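PDB 6A0W: lipase from Rhizopus chinensis, which probably hydrolyses the ester bonds of triacylglycerols, as a secreted fungal lipase of the class 3 family with an alpha/beta-hydrolase fold. Local coordinates for residues P222-R230 with H245-E254. Sequence-based numbering, arbitrary orientation.
With SO4 (sulfate ion), chain C.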
# COMPACT_ATOMS: atom_id res chain seq x y z
N PRO A 222 5.95 0.73 -11.60
CA PRO A 222 4.48 0.74 -11.48
C PRO A 222 4.06 0.77 -10.01
O PRO A 222 4.58 0.02 -9.20
CB PRO A 222 4.08 -0.59 -12.14
CG PRO A 222 5.18 -0.82 -13.15
CD PRO A 222 6.40 -0.47 -12.33
N PHE A 223 3.32 1.80 -9.64
CA PHE A 223 2.81 1.95 -8.30
C PHE A 223 1.27 1.95 -8.36
O PHE A 223 0.67 2.91 -8.82
CB PHE A 223 3.32 3.29 -7.76
CG PHE A 223 2.78 3.67 -6.40
CD1 PHE A 223 2.50 2.71 -5.45
CD2 PHE A 223 2.61 4.99 -6.06
CE1 PHE A 223 2.03 3.08 -4.22
CE2 PHE A 223 2.02 5.36 -4.87
CZ PHE A 223 1.82 4.40 -3.91
N HIS A 224 0.66 0.92 -7.80
CA HIS A 224 -0.79 0.75 -7.88
C HIS A 224 -1.40 1.10 -6.54
O HIS A 224 -0.98 0.57 -5.50
CB HIS A 224 -1.11 -0.71 -8.20
CG HIS A 224 -0.54 -1.18 -9.49
ND1 HIS A 224 -1.27 -1.16 -10.66
CD2 HIS A 224 0.64 -1.77 -9.78
CE1 HIS A 224 -0.52 -1.66 -11.63
NE2 HIS A 224 0.63 -2.07 -11.11
N ARG A 225 -2.32 2.07 -6.53
CA ARG A 225 -3.03 2.42 -5.31
C ARG A 225 -4.51 2.01 -5.43
O ARG A 225 -5.33 2.75 -5.98
CB ARG A 225 -2.96 3.91 -5.04
CG ARG A 225 -1.54 4.43 -4.84
CD ARG A 225 -1.52 5.86 -4.36
NE ARG A 225 -2.19 6.76 -5.27
CZ ARG A 225 -3.43 7.21 -5.14
NH1 ARG A 225 -4.17 6.85 -4.09
NH2 ARG A 225 -3.89 8.12 -6.01
N THR A 226 -4.84 0.88 -4.82
CA THR A 226 -6.23 0.46 -4.71
C THR A 226 -6.91 1.09 -3.51
O THR A 226 -6.29 1.28 -2.45
CB THR A 226 -6.36 -1.06 -4.69
OG1 THR A 226 -5.81 -1.59 -5.89
CG2 THR A 226 -7.86 -1.47 -4.54
N VAL A 227 -8.07 1.69 -3.77
CA VAL A 227 -8.88 2.31 -2.75
C VAL A 227 -10.32 1.84 -2.72
O VAL A 227 -10.93 1.62 -3.76
CB VAL A 227 -8.67 3.83 -2.58
CG1 VAL A 227 -7.59 4.42 -3.44
CG2 VAL A 227 -9.89 4.66 -2.35
N HIS A 228 -10.72 1.42 -1.52
CA HIS A 228 -12.02 0.76 -1.28
C HIS A 228 -13.07 1.76 -0.85
O HIS A 228 -13.05 2.34 0.26
CB HIS A 228 -11.92 -0.33 -0.23
CG HIS A 228 -13.23 -1.01 0.06
ND1 HIS A 228 -13.86 -0.91 1.28
CD2 HIS A 228 -14.00 -1.84 -0.69
CE1 HIS A 228 -14.93 -1.69 1.29
NE2 HIS A 228 -15.07 -2.22 0.09
N LYS A 229 -13.97 1.98 -1.81
CA LYS A 229 -15.10 2.87 -1.62
C LYS A 229 -14.73 4.16 -0.90
O LYS A 229 -14.04 5.00 -1.48
CB LYS A 229 -16.22 2.11 -0.91
CG LYS A 229 -16.74 0.92 -1.70
CD LYS A 229 -17.87 0.19 -1.01
CE LYS A 229 -18.06 -1.16 -1.66
NZ LYS A 229 -19.19 -1.90 -1.07
N ARG A 230 -15.23 4.33 0.33
CA ARG A 230 -15.10 5.60 1.05
C ARG A 230 -13.95 5.59 2.09
O ARG A 230 -13.92 6.45 2.98
CB ARG A 230 -16.40 5.93 1.80
CG ARG A 230 -17.62 6.16 0.92
CD ARG A 230 -18.89 6.31 1.76
NE ARG A 230 -20.10 6.41 0.93
CZ ARG A 230 -20.47 7.52 0.30
NH1 ARG A 230 -19.73 8.61 0.34
NH2 ARG A 230 -21.60 7.53 -0.40
N HIS A 245 -0.43 12.25 -3.91
CA HIS A 245 -0.28 10.86 -4.38
C HIS A 245 0.26 10.82 -5.83
O HIS A 245 -0.43 11.20 -6.77
CB HIS A 245 -1.64 10.14 -4.42
CG HIS A 245 -2.20 9.73 -3.09
ND1 HIS A 245 -1.60 8.76 -2.30
CD2 HIS A 245 -3.42 9.94 -2.56
CE1 HIS A 245 -2.40 8.47 -1.29
NE2 HIS A 245 -3.52 9.15 -1.43
N PRO A 246 1.35 10.09 -6.04
CA PRO A 246 1.64 9.50 -7.32
C PRO A 246 0.96 8.15 -7.47
O PRO A 246 0.26 7.72 -6.57
CB PRO A 246 3.15 9.31 -7.24
CG PRO A 246 3.35 8.95 -5.80
CD PRO A 246 2.34 9.70 -5.02
N GLY A 247 1.21 7.47 -8.57
CA GLY A 247 0.62 6.17 -8.79
C GLY A 247 -0.75 6.26 -9.45
O GLY A 247 -1.31 7.33 -9.70
N VAL A 248 -1.22 5.10 -9.85
CA VAL A 248 -2.46 4.94 -10.56
C VAL A 248 -3.53 4.37 -9.60
O VAL A 248 -3.38 3.27 -9.02
CB VAL A 248 -2.23 3.97 -11.73
CG1 VAL A 248 -3.58 3.62 -12.40
CG2 VAL A 248 -1.22 4.57 -12.72
N GLU A 249 -4.57 5.16 -9.36
CA GLU A 249 -5.67 4.77 -8.46
C GLU A 249 -6.64 3.77 -9.12
O GLU A 249 -7.15 4.04 -10.22
CB GLU A 249 -6.44 6.04 -8.05
CG GLU A 249 -7.53 5.76 -7.02
CD GLU A 249 -8.28 6.97 -6.54
OE1 GLU A 249 -7.89 8.13 -6.84
OE2 GLU A 249 -9.22 6.73 -5.75
N SER A 250 -6.83 2.61 -8.48
CA SER A 250 -7.88 1.68 -8.82
C SER A 250 -8.93 1.71 -7.70
O SER A 250 -8.61 1.42 -6.54
CB SER A 250 -7.32 0.28 -9.01
OG SER A 250 -6.36 -0.08 -8.02
N TRP A 251 -10.11 2.24 -8.00
CA TRP A 251 -11.13 2.56 -6.99
C TRP A 251 -12.27 1.54 -7.05
O TRP A 251 -12.96 1.46 -8.05
CB TRP A 251 -11.69 3.95 -7.24
CG TRP A 251 -12.69 4.41 -6.24
CD1 TRP A 251 -12.75 4.07 -4.93
CD2 TRP A 251 -13.74 5.34 -6.46
NE1 TRP A 251 -13.73 4.80 -4.30
CE2 TRP A 251 -14.35 5.58 -5.23
CE3 TRP A 251 -14.21 6.02 -7.58
CZ2 TRP A 251 -15.45 6.42 -5.09
CZ3 TRP A 251 -15.25 6.91 -7.43
CH2 TRP A 251 -15.86 7.10 -6.20
N ILE A 252 -12.39 0.74 -5.99
CA ILE A 252 -13.46 -0.24 -5.86
C ILE A 252 -14.72 0.49 -5.45
O ILE A 252 -14.83 1.03 -4.36
CB ILE A 252 -13.19 -1.25 -4.75
CG1 ILE A 252 -11.88 -2.00 -4.97
CG2 ILE A 252 -14.31 -2.24 -4.67
CD1 ILE A 252 -11.44 -2.81 -3.74
N LYS A 253 -15.64 0.63 -6.41
CA LYS A 253 -16.90 1.30 -6.15
C LYS A 253 -17.93 0.28 -5.67
O LYS A 253 -18.62 0.50 -4.68
CB LYS A 253 -17.36 2.05 -7.39
CG LYS A 253 -16.44 3.21 -7.75
CD LYS A 253 -17.00 4.01 -8.93
CE LYS A 253 -18.24 4.82 -8.59
NZ LYS A 253 -18.86 5.46 -9.79
N GLU A 254 -17.94 -0.90 -6.28
CA GLU A 254 -18.79 -1.98 -5.80
C GLU A 254 -18.32 -3.24 -6.46
O GLU A 254 -18.21 -3.32 -7.68
CB GLU A 254 -20.26 -1.69 -6.22
CG GLU A 254 -21.23 -2.80 -5.82
CD GLU A 254 -21.58 -2.79 -4.33
OE1 GLU A 254 -21.20 -1.84 -3.61
OE2 GLU A 254 -22.32 -3.71 -3.90
S SO4 C . -15.45 -5.23 -1.26
O1 SO4 C . -14.99 -5.82 -0.01
O2 SO4 C . -16.53 -4.27 -0.95
O3 SO4 C . -15.96 -6.29 -2.15
O4 SO4 C . -14.31 -4.55 -1.91
O HOH W 1 -2.13 9.07 -8.03
O HOH W 2 -6.46 8.92 -4.65
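The guanidinium of Arg225 lies flat on the imidazole of His245, their planes 2° apart and centres 3.7 Å apart. Two waters sit at the guanidinium edge: one is also bound by the carbonyls of His245 and Gly247, the other bonds weakly to Glu249 OE1. Glu249 OE2 is hydrogen-bonded to Ser272 OG and His245 NE2 to Pro234 O. A bend at chi3 (-59°) turns Arg225 NE onto Pro246 O at 2.9 Å, tilted from the guanidinium plane; stack and bond fix the group's rotation. The Phe223 ring carries Arg225 CG over one face, while its CE2 reaches Pro246 CG at 3.9 Å. At the other end, Lys253 CG lies over one face of the Trp251 indole, toward the rim, and NE1 at its edge donates to a lone pair of Lys229 O at 2.8 Å, nearly straight at 166°. His228 meets a sulfate at its ring edge, NE2 to O2 2.7 Å. Thr226 OG1 and Ser250 OG share a 2.7 Å hydrogen bond. Lys229 NZ forms a 3.2 Å salt bridge with Glu254 OE1. Five backbone hydrogen bonds join parallel strands 223-228 and 248-252, axes 4.6 Å apart at their closest; a sixth, Lys229 N to Ile252 O, follows just past 223-228. Continued by parallel strand 197-202, the pair belongs to the central sheet of the alpha/beta-hydrolase fold; Asp231 is the probable acid of a Ser-His-Asp triad.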